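Local atomic coordinates of EF0056 (Enterococcus faecalis, PDB entry 6ORI), a protein that is of unknown function but is an enterococcal surface protein, probably immunoglobulin-like and linked to biofilm formation. Residues E69-L74 with T111-V116; F19-G24 with R168-S173; T131-T136 with K248-S253. All coordinates share one frame; numbering follows the deposited sequence. Where two conformers were deposited one is given.

Contact 1: E69-L74 with T111-V116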
loop_
_atom_site.group_PDB
_atom_site.type_symbol
_atom_site.label_atom_id
_atom_site.label_comp_id
_atom_site.label_asym_id
_atom_site.label_seq_id
_atom_site.Cartn_x
_atom_site.Cartn_y
_atom_site.Cartn_z
ATOM N N GLU A 69 -16.859 -4.601 7.250
ATOM C CA GLU A 69 -17.094 -3.285 6.645
ATOM C C GLU A 69 -15.796 -2.661 6.165
ATOM O O GLU A 69 -14.843 -2.507 6.926
ATOM C CB GLU A 69 -17.758 -2.365 7.649
ATOM C CG GLU A 69 -18.104 -0.998 7.106
ATOM C CD GLU A 69 -18.933 -0.235 8.095
ATOM O OE1 GLU A 69 -18.330 0.418 8.978
ATOM O OE2 GLU A 69 -20.174 -0.353 8.021
ATOM N N ILE A 70 -15.775 -2.286 4.898
ATOM C CA ILE A 70 -14.638 -1.606 4.316
ATOM C C ILE A 70 -14.778 -0.133 4.625
ATOM O O ILE A 70 -15.873 0.443 4.454
ATOM C CB ILE A 70 -14.618 -1.800 2.790
ATOM C CG1 ILE A 70 -14.396 -3.278 2.421
ATOM C CG2 ILE A 70 -13.530 -0.917 2.131
ATOM C CD1 ILE A 70 -14.620 -3.576 0.954
ATOM N N ARG A 71 -13.712 0.467 5.124
ATOM C CA ARG A 71 -13.663 1.888 5.355
ATOM C C ARG A 71 -12.602 2.516 4.487
ATOM O O ARG A 71 -11.520 1.951 4.285
ATOM C CB ARG A 71 -13.453 2.206 6.828
ATOM C CG ARG A 71 -14.743 1.886 7.599
ATOM C CD ARG A 71 -14.766 2.367 9.002
ATOM N NE ARG A 71 -16.010 1.960 9.640
ATOM C CZ ARG A 71 -16.270 2.144 10.920
ATOM N NH1 ARG A 71 -15.376 2.705 11.720
ATOM N NH2 ARG A 71 -17.422 1.730 11.404
ATOM N N LEU A 72 -12.932 3.676 3.922
ATOM C CA LEU A 72 -12.039 4.423 3.042
ATOM C C LEU A 72 -11.910 5.821 3.635
ATOM O O LEU A 72 -12.891 6.570 3.720
ATOM C CB LEU A 72 -12.605 4.496 1.641
ATOM C CG LEU A 72 -11.814 5.344 0.660
ATOM C CD1 LEU A 72 -10.442 4.756 0.364
ATOM C CD2 LEU A 72 -12.622 5.516 -0.618
ATOM N N GLN A 73 -10.706 6.154 4.096
ATOM C CA GLN A 73 -10.380 7.496 4.567
ATOM C C GLN A 73 -9.686 8.244 3.433
ATOM O O GLN A 73 -8.781 7.693 2.775
ATOM C CB GLN A 73 -9.479 7.483 5.811
ATOM C CG GLN A 73 -9.123 8.891 6.313
ATOM C CD GLN A 73 -8.435 8.903 7.678
ATOM O OE1 GLN A 73 -8.741 8.096 8.555
ATOM N NE2 GLN A 73 -7.523 9.848 7.868
ATOM N N LEU A 74 -10.113 9.485 3.193
ATOM C CA LEU A 74 -9.474 10.347 2.205
ATOM C C LEU A 74 -8.916 11.578 2.889
ATOM O O LEU A 74 -9.490 12.098 3.828
ATOM C CB LEU A 74 -10.459 10.789 1.128
ATOM C CG LEU A 74 -11.080 9.680 0.316
ATOM C CD1 LEU A 74 -12.062 10.305 -0.650
ATOM C CD2 LEU A 74 -10.054 8.853 -0.420
ATOM N N THR A 111 -17.213 13.437 8.516
ATOM C CA THR A 111 -15.820 13.032 8.685
ATOM C C THR A 111 -15.268 12.725 7.310
ATOM O O THR A 111 -15.970 12.781 6.314
ATOM C CB THR A 111 -15.652 11.821 9.609
ATOM O OG1 THR A 111 -15.999 10.621 8.927
ATOM C CG2 THR A 111 -16.505 11.966 10.856
ATOM N N ASN A 112 -13.992 12.362 7.266
ATOM C CA ASN A 112 -13.330 11.993 6.031
ATOM C C ASN A 112 -13.236 10.494 5.857
ATOM O O ASN A 112 -12.324 10.033 5.174
ATOM C CB ASN A 112 -11.940 12.637 5.937
ATOM C CG ASN A 112 -10.977 12.140 7.011
ATOM O OD1 ASN A 112 -11.381 11.722 8.079
ATOM N ND2 ASN A 112 -9.689 12.212 6.730
ATOM N N ILE A 113 -14.171 9.751 6.453
ATOM C CA ILE A 113 -14.231 8.310 6.310
ATOM C C ILE A 113 -15.570 7.903 5.690
ATOM O O ILE A 113 -16.625 8.426 6.075
ATOM C CB ILE A 113 -14.007 7.593 7.653
ATOM C CG1 ILE A 113 -12.725 8.121 8.312
ATOM C CG2 ILE A 113 -13.948 6.072 7.429
ATOM C CD1 ILE A 113 -12.402 7.494 9.663
ATOM N N TRP A 114 -15.514 6.995 4.731
ATOM C CA TRP A 114 -16.650 6.403 4.065
ATOM C C TRP A 114 -16.658 4.890 4.308
ATOM O O TRP A 114 -15.626 4.286 4.589
ATOM C CB TRP A 114 -16.563 6.664 2.564
ATOM C CG TRP A 114 -16.894 8.064 2.143
ATOM C CD1 TRP A 114 -18.057 8.471 1.571
ATOM C CD2 TRP A 114 -16.062 9.234 2.213
ATOM N NE1 TRP A 114 -18.003 9.811 1.273
ATOM C CE2 TRP A 114 -16.796 10.302 1.670
ATOM C CE3 TRP A 114 -14.762 9.483 2.666
ATOM C CZ2 TRP A 114 -16.295 11.592 1.587
ATOM C CZ3 TRP A 114 -14.270 10.784 2.575
ATOM C CH2 TRP A 114 -15.040 11.808 2.039
ATOM N N LYS A 115 -17.818 4.268 4.143
ATOM C CA LYS A 115 -17.998 2.843 4.444
ATOM C C LYS A 115 -18.846 2.126 3.404
ATOM O O LYS A 115 -19.800 2.699 2.846
ATOM C CB LYS A 115 -18.635 2.643 5.827
ATOM C CG LYS A 115 -20.010 3.256 5.973
ATOM C CD LYS A 115 -20.587 3.049 7.379
ATOM C CE LYS A 115 -21.937 3.718 7.450
ATOM N NZ LYS A 115 -22.672 3.398 8.697
ATOM N N VAL A 116 -18.499 0.875 3.124
ATOM C CA VAL A 116 -19.308 -0.030 2.295
ATOM C C VAL A 116 -19.083 -1.434 2.806
ATOM O O VAL A 116 -18.007 -1.734 3.301
ATOM C CB VAL A 116 -18.948 0.124 0.795
ATOM C CG1 VAL A 116 -17.585 -0.454 0.444
ATOM C CG2 VAL A 116 -20.018 -0.494 -0.077
HETATM O O HOH W 1 -22.019 0.601 9.685
#
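Asn112 meets the end of strand 69-74 with backbone and side chain together. Its CG is tucked between the backbone N and the carbonyl carbon (chi1 65°). CB lies 3.3 Å from Leu74 O, CG and OD1 come next to Gln73 CG, and ND2 donates to Leu74 O at 2.9 Å. That last bond is bent (140° at the hydrogen), and the nitrogen stands above the carbonyl plane. With the bond from Leu74 N to Asn112 O, two hydrogen bonds hold the residue where the chain turns a corner. Gln73 NE2, a donor like the nearby ND2, donates to Phe19 O in one of its two conformers.

Beyond the corner the segments are neighbouring antiparallel strands of the large sheet, in a fold probably of immunoglobulin-like character. Ile70-Val116 and Leu72-Trp114 are hydrogen-bonded pairs, Arg71-Lys115 and Gln73-Ile113 non-hydrogen-bonded ones. On the face of Leu72 and Trp114, the indole has Leu72 O at its edge, in its plane, 3.6 Å from CE3, while Leu74 CD1 reaches CZ3 at 3.9 Å. On the face of Arg71 and Lys115, the tip of Glu69 reaches in, and Arg71 grips its OE1 side-on, NE and NH2 both at 2.9 Å; NH1 and NH2 also pair with Glu21 and Asp178. Glu69 OE2 lies 3.5 Å from Lys115 CD. A water accepts from Lys115 NZ and donates to OE2, but NZ itself stays 4.6 Å from OE2, beyond a salt bridge.

Contact 2: F19-G24 with R168-S173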
loop_
_atom_site.group_PDB
_atom_site.type_symbol
_atom_site.label_atom_id
_atom_site.label_comp_id
_atom_site.label_asym_id
_atom_site.label_seq_id
_atom_site.Cartn_x
_atom_site.Cartn_y
_atom_site.Cartn_z
ATOM N N PHE A 19 -3.851 11.553 12.036
ATOM C CA PHE A 19 -5.276 11.524 12.372
ATOM C C PHE A 19 -6.010 10.435 11.603
ATOM O O PHE A 19 -6.111 10.467 10.374
ATOM C CB PHE A 19 -5.918 12.896 12.143
ATOM C CG PHE A 19 -5.352 13.979 13.024
ATOM C CD1 PHE A 19 -5.522 13.931 14.399
ATOM C CD2 PHE A 19 -4.650 15.042 12.478
ATOM C CE1 PHE A 19 -4.999 14.922 15.215
ATOM C CE2 PHE A 19 -4.124 16.035 13.288
ATOM C CZ PHE A 19 -4.300 15.973 14.658
ATOM N N GLN A 20 -6.514 9.464 12.356
ATOM C CA GLN A 20 -7.159 8.289 11.793
ATOM C C GLN A 20 -7.727 7.457 12.931
ATOM O O GLN A 20 -7.444 7.701 14.106
ATOM C CB GLN A 20 -6.160 7.448 11.000
ATOM C CG GLN A 20 -5.053 6.807 11.853
ATOM C CD GLN A 20 -4.164 5.907 11.041
ATOM O OE1 GLN A 20 -3.844 6.219 9.901
ATOM N NE2 GLN A 20 -3.771 4.774 11.616
ATOM N N GLU A 21 -8.526 6.462 12.575
ATOM C CA GLU A 21 -9.065 5.533 13.558
ATOM C C GLU A 21 -7.999 4.546 14.025
ATOM O O GLU A 21 -7.405 3.835 13.212
ATOM C CB GLU A 21 -10.246 4.760 12.955
ATOM C CG GLU A 21 -11.448 5.639 12.607
ATOM C CD GLU A 21 -12.735 4.858 12.294
ATOM O OE1 GLU A 21 -12.731 3.880 11.498
ATOM O OE2 GLU A 21 -13.787 5.246 12.848
ATOM N N ASN A 22 -7.760 4.508 15.338
ATOM C CA ASN A 22 -6.852 3.533 15.954
ATOM C C ASN A 22 -7.542 2.839 17.125
ATOM O O ASN A 22 -7.104 2.975 18.264
ATOM C CB ASN A 22 -5.566 4.217 16.440
ATOM C CG ASN A 22 -4.754 4.805 15.300
ATOM O OD1 ASN A 22 -4.482 4.131 14.305
ATOM N ND2 ASN A 22 -4.362 6.070 15.438
ATOM N N PRO A 23 -8.639 2.118 16.849
ATOM C CA PRO A 23 -9.436 1.460 17.892
ATOM C C PRO A 23 -8.813 0.184 18.451
ATOM O O PRO A 23 -9.288 -0.305 19.478
ATOM C CB PRO A 23 -10.722 1.104 17.160
ATOM C CG PRO A 23 -10.278 0.868 15.754
ATOM C CD PRO A 23 -9.184 1.865 15.502
ATOM N N GLY A 24 -7.797 -0.349 17.786
ATOM C CA GLY A 24 -7.219 -1.613 18.188
ATOM C C GLY A 24 -7.428 -2.611 17.075
ATOM O O GLY A 24 -7.871 -2.244 15.986
ATOM N N ARG A 168 -6.487 5.950 2.941
ATOM C CA ARG A 168 -6.319 4.717 3.707
ATOM C C ARG A 168 -7.550 3.858 3.516
ATOM O O ARG A 168 -8.670 4.331 3.736
ATOM C CB ARG A 168 -6.112 5.028 5.192
ATOM C CG ARG A 168 -5.996 3.790 6.104
ATOM C CD ARG A 168 -6.179 4.154 7.574
ATOM N NE ARG A 168 -5.694 3.122 8.477
ATOM C CZ ARG A 168 -6.071 2.980 9.745
ATOM N NH1 ARG A 168 -6.980 3.771 10.290
ATOM N NH2 ARG A 168 -5.517 2.021 10.470
ATOM N N ILE A 169 -7.378 2.606 3.107
ATOM C CA ILE A 169 -8.468 1.655 3.038
ATOM C C ILE A 169 -8.217 0.540 4.052
ATOM O O ILE A 169 -7.075 0.114 4.259
ATOM C CB ILE A 169 -8.670 1.138 1.601
ATOM C CG1 ILE A 169 -10.020 0.421 1.475
ATOM C CG2 ILE A 169 -7.501 0.257 1.164
ATOM C CD1 ILE A 169 -10.408 0.082 0.053
ATOM N N TYR A 170 -9.261 0.120 4.749
ATOM C CA TYR A 170 -9.097 -0.864 5.804
ATOM C C TYR A 170 -10.398 -1.587 6.064
ATOM O O TYR A 170 -11.446 -1.184 5.585
ATOM C CB TYR A 170 -8.542 -0.223 7.086
ATOM C CG TYR A 170 -9.327 0.929 7.680
ATOM C CD1 TYR A 170 -9.287 2.202 7.102
ATOM C CD2 TYR A 170 -10.041 0.778 8.860
ATOM C CE1 TYR A 170 -9.981 3.268 7.672
ATOM C CE2 TYR A 170 -10.733 1.842 9.425
ATOM C CZ TYR A 170 -10.678 3.081 8.819
ATOM O OH TYR A 170 -11.325 4.171 9.350
ATOM N N LEU A 171 -10.312 -2.691 6.792
ATOM C CA LEU A 171 -11.459 -3.523 7.097
ATOM C C LEU A 171 -11.726 -3.527 8.586
ATOM O O LEU A 171 -10.791 -3.733 9.367
ATOM C CB LEU A 171 -11.157 -4.932 6.620
ATOM C CG LEU A 171 -12.268 -5.950 6.769
ATOM C CD1 LEU A 171 -13.419 -5.589 5.860
ATOM C CD2 LEU A 171 -11.735 -7.346 6.452
ATOM N N VAL A 172 -12.978 -3.308 8.976
ATOM C CA VAL A 172 -13.348 -3.402 10.393
ATOM C C VAL A 172 -14.381 -4.486 10.580
ATOM O O VAL A 172 -15.021 -4.929 9.630
ATOM C CB VAL A 172 -13.874 -2.073 10.978
ATOM C CG1 VAL A 172 -12.836 -0.945 10.809
ATOM C CG2 VAL A 172 -15.181 -1.706 10.335
ATOM N N SER A 173 -14.523 -4.905 11.831
ATOM C CA SER A 173 -15.413 -5.971 12.210
ATOM C C SER A 173 -16.380 -5.471 13.282
ATOM O O SER A 173 -15.963 -5.084 14.370
ATOM C CB SER A 173 -14.569 -7.114 12.754
ATOM O OG SER A 173 -15.413 -8.084 13.365
HETATM O O HOH W 2 -8.951 5.825 9.749
HETATM O O HOH W 3 -5.034 1.573 13.390
#
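Gln20 lays its side-chain amide over the guanidinium of Arg168, where the loop ahead of strand 31-38 packs on strand 166-173 of the large antiparallel sheet, in what is probably an immunoglobulin-like domain. The two flat groups are stacked, their planes 11° apart, and Gln20 NE2 stands 3.3 Å above the guanidinium plane. NE2 gives one N-H to Asn22 OD1 in a nearly straight bond of 2.9 Å, while Gln20 OE1 is held by Asn17.

Glu21 contributes at both ends. Its carbonyl O accepts from Arg168 NH1 at 3.0 Å, on a lone pair and close to the guanidinium plane. CG, anti to the carbonyl carbon (chi1 -65°), starts an extended chain that carries OE1 to the hydroxyl of Tyr170, which donates a short 2.6 Å bond from above the carboxylate plane. The same OE1 forms a salt bridge with Arg71, so the carboxylate links two neighbouring strands. Asn22 adds a water-mediated link: its OD1 accepts from a water that in turn accepts from Arg168 NH2, a nitrogen also paired with Glu185.

The guanidinium is thereby flanked on opposite faces by Gln20 NE2 and the Tyr170 ring, both offset toward its rim, and NH1 lies 4.0 Å above the centre of the Tyr170 ring. A second water accepts from Glu21 N and Arg168 NH1 and donates to Tyr170 OH at 2.9 Å.

Contact 3: T131-T136 with K248-S253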
loop_
_atom_site.group_PDB
_atom_site.type_symbol
_atom_site.label_atom_id
_atom_site.label_comp_id
_atom_site.label_asym_id
_atom_site.label_seq_id
_atom_site.Cartn_x
_atom_site.Cartn_y
_atom_site.Cartn_z
ATOM N N THR A 131 -12.817 -17.759 -2.816
ATOM C CA THR A 131 -11.592 -17.667 -2.023
ATOM C C THR A 131 -10.349 -17.886 -2.868
ATOM O O THR A 131 -9.305 -18.317 -2.360
ATOM C CB THR A 131 -11.595 -18.714 -0.916
ATOM O OG1 THR A 131 -11.604 -20.026 -1.502
ATOM C CG2 THR A 131 -12.791 -18.537 -0.041
ATOM N N THR A 132 -10.428 -17.557 -4.148
ATOM C CA THR A 132 -9.329 -17.844 -5.056
ATOM C C THR A 132 -8.716 -16.532 -5.545
ATOM O O THR A 132 -8.130 -15.784 -4.750
ATOM C CB THR A 132 -9.772 -18.780 -6.178
ATOM O OG1 THR A 132 -10.812 -18.187 -6.944
ATOM C CG2 THR A 132 -10.286 -20.095 -5.587
ATOM N N ASP A 133 -8.847 -16.232 -6.824
ATOM C CA ASP A 133 -8.157 -15.094 -7.419
ATOM C C ASP A 133 -8.658 -13.778 -6.856
ATOM O O ASP A 133 -9.850 -13.634 -6.584
ATOM C CB ASP A 133 -8.371 -15.074 -8.937
ATOM C CG ASP A 133 -7.850 -16.312 -9.610
ATOM O OD1 ASP A 133 -6.932 -16.942 -9.043
ATOM O OD2 ASP A 133 -8.355 -16.612 -10.714
ATOM N N THR A 134 -7.781 -12.798 -6.748
ATOM C CA THR A 134 -8.166 -11.473 -6.313
ATOM C C THR A 134 -9.434 -10.992 -6.999
ATOM O O THR A 134 -9.550 -11.097 -8.217
ATOM C CB THR A 134 -7.040 -10.491 -6.611
ATOM O OG1 THR A 134 -5.834 -10.957 -5.998
ATOM C CG2 THR A 134 -7.375 -9.093 -6.094
ATOM N N GLN A 135 -10.349 -10.435 -6.204
ATOM C CA GLN A 135 -11.598 -9.867 -6.699
ATOM C C GLN A 135 -11.452 -8.386 -6.980
ATOM O O GLN A 135 -10.741 -7.683 -6.288
ATOM C CB GLN A 135 -12.730 -10.107 -5.687
ATOM C CG GLN A 135 -12.933 -11.568 -5.315
ATOM C CD GLN A 135 -14.230 -11.789 -4.612
ATOM O OE1 GLN A 135 -15.241 -11.215 -4.984
ATOM N NE2 GLN A 135 -14.211 -12.625 -3.601
ATOM N N THR A 136 -12.169 -7.908 -8.000
ATOM C CA THR A 136 -12.196 -6.487 -8.361
ATOM C C THR A 136 -13.600 -5.933 -8.275
ATOM O O THR A 136 -14.549 -6.526 -8.815
ATOM C CB THR A 136 -11.667 -6.264 -9.779
ATOM O OG1 THR A 136 -10.312 -6.715 -9.828
ATOM C CG2 THR A 136 -11.733 -4.788 -10.193
ATOM N N LYS A 248 -1.905 -10.444 -6.838
ATOM C CA LYS A 248 -1.870 -11.220 -8.060
ATOM C C LYS A 248 -3.146 -11.116 -8.881
ATOM O O LYS A 248 -4.212 -10.793 -8.372
ATOM C CB LYS A 248 -1.634 -12.688 -7.730
ATOM C CG LYS A 248 -0.289 -12.971 -7.086
ATOM C CD LYS A 248 -0.117 -14.490 -6.847
ATOM C CE LYS A 248 1.180 -14.813 -6.159
ATOM N NZ LYS A 248 1.367 -16.298 -6.085
ATOM N N GLU A 249 -3.017 -11.415 -10.160
ATOM C CA GLU A 249 -4.155 -11.554 -11.051
ATOM C C GLU A 249 -4.758 -12.957 -10.919
ATOM O O GLU A 249 -5.980 -13.111 -10.797
ATOM C CB GLU A 249 -3.689 -11.289 -12.488
ATOM C CG GLU A 249 -4.791 -11.333 -13.535
ATOM C CD GLU A 249 -5.748 -10.171 -13.430
ATOM O OE1 GLU A 249 -5.404 -9.155 -12.773
ATOM O OE2 GLU A 249 -6.849 -10.278 -14.007
ATOM N N LYS A 250 -3.903 -13.974 -10.944
ATOM C CA LYS A 250 -4.312 -15.378 -10.815
ATOM C C LYS A 250 -3.436 -16.043 -9.725
ATOM O O LYS A 250 -3.416 -15.558 -8.603
ATOM C CB LYS A 250 -4.205 -16.099 -12.159
ATOM C CG LYS A 250 -5.123 -15.540 -13.237
ATOM C CD LYS A 250 -6.545 -15.995 -13.043
ATOM C CE LYS A 250 -7.152 -16.517 -14.346
ATOM N NZ LYS A 250 -6.912 -15.617 -15.510
ATOM N N ASN A 251 -2.695 -17.106 -10.054
ATOM C CA ASN A 251 -1.965 -17.890 -9.066
ATOM C C ASN A 251 -0.493 -18.080 -9.480
ATOM O O ASN A 251 0.029 -19.198 -9.476
ATOM C CB ASN A 251 -2.644 -19.253 -8.834
ATOM C CG ASN A 251 -2.636 -20.122 -10.059
ATOM O OD1 ASN A 251 -2.674 -19.640 -11.180
ATOM N ND2 ASN A 251 -2.536 -21.425 -9.846
ATOM N N PHE A 252 0.165 -16.984 -9.826
ATOM C CA PHE A 252 1.550 -17.009 -10.317
ATOM C C PHE A 252 2.483 -17.884 -9.499
ATOM O O PHE A 252 2.482 -17.854 -8.270
ATOM C CB PHE A 252 2.097 -15.582 -10.313
ATOM C CG PHE A 252 3.488 -15.439 -10.883
ATOM C CD1 PHE A 252 3.736 -15.731 -12.208
ATOM C CD2 PHE A 252 4.519 -14.983 -10.096
ATOM C CE1 PHE A 252 5.000 -15.562 -12.747
ATOM C CE2 PHE A 252 5.789 -14.803 -10.626
ATOM C CZ PHE A 252 6.020 -15.099 -11.943
ATOM N N SER A 253 3.269 -18.680 -10.216
ATOM C CA SER A 253 4.437 -19.345 -9.673
ATOM C C SER A 253 5.694 -18.810 -10.358
ATOM O O SER A 253 5.863 -18.962 -11.575
ATOM C CB SER A 253 4.345 -20.841 -9.915
ATOM O OG SER A 253 5.608 -21.457 -9.681
HETATM O O HOH W 4 -5.011 -13.702 -7.054
HETATM O O HOH W 5 -7.996 -11.409 -10.538
#
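Thr134 and Lys248 share the direct hydrogen bond of this contact, in which Thr134 OG1 donates to Lys248 O at 2.9 Å. The hydroxyl is anti to the carbonyl carbon (chi1 -55°), which turns it toward the backbone at the end of strand 239-248, with CB following at 3.3 Å from the same oxygen. The Lys248 side chain itself runs away from Thr134, and its NZ is bound by the carbonyl oxygens of Phe252, Ser336 and Phe332.

Water supplies further polar links. One molecule donates to both Thr134 O and Glu249 O, at 2.8 and 2.7 Å. Another accepts from Thr134 N at 2.9 Å and lies at hydrogen-bonding distance from Lys250 O. Backbone groups of Thr134 are thus tied through solvent to the loop before helix 254-257.

Van der Waals contacts centre on Asp133. Its CB lies 3.6 Å from Glu249 O, and its carboxylate lies against the aliphatic part of Lys250, with OD1 near Lys250 CA and OD2 near CD. The lysine bends along its length, and its ammonium NZ stays 5.1 Å from Asp133 OD2, beyond a salt bridge. Glu249, in one of its two conformers, forms a salt bridge with Lys212.

The contact joins the loop just ahead of strand 135-144 to the loop that follows strand 239-248. Its chemistry, one direct bond plus shared waters at the protein surface, is consistent with a locally hydrated, mainly polar junction between the two loops, with the Asp133-Lys250 charges at most a long-range attraction.

Contacts 1 and 2 are continuous, their centres about 9 Å apart, because strands 69-74 and 168-173 are neighbours in one sheet. Gln73 N to Arg168 O and Arg71 N to Tyr170 O, both 2.8 Å, are probable hydrogen bonds between them, and Ile113 CD1 packs on Tyr170 OH at 3.5 Å. Contact 3 stands apart, its centre about 25 Å from each of the others; it reaches the same sheet through strand 135-144 but joins it to a second one. The bound calcium ion is held by Ser162, Gly372, Asp374, Leu400 and Asp402, none of which belongs to the three contacts; Ser162 precedes strand 166-173 of contact 2 by a few residues.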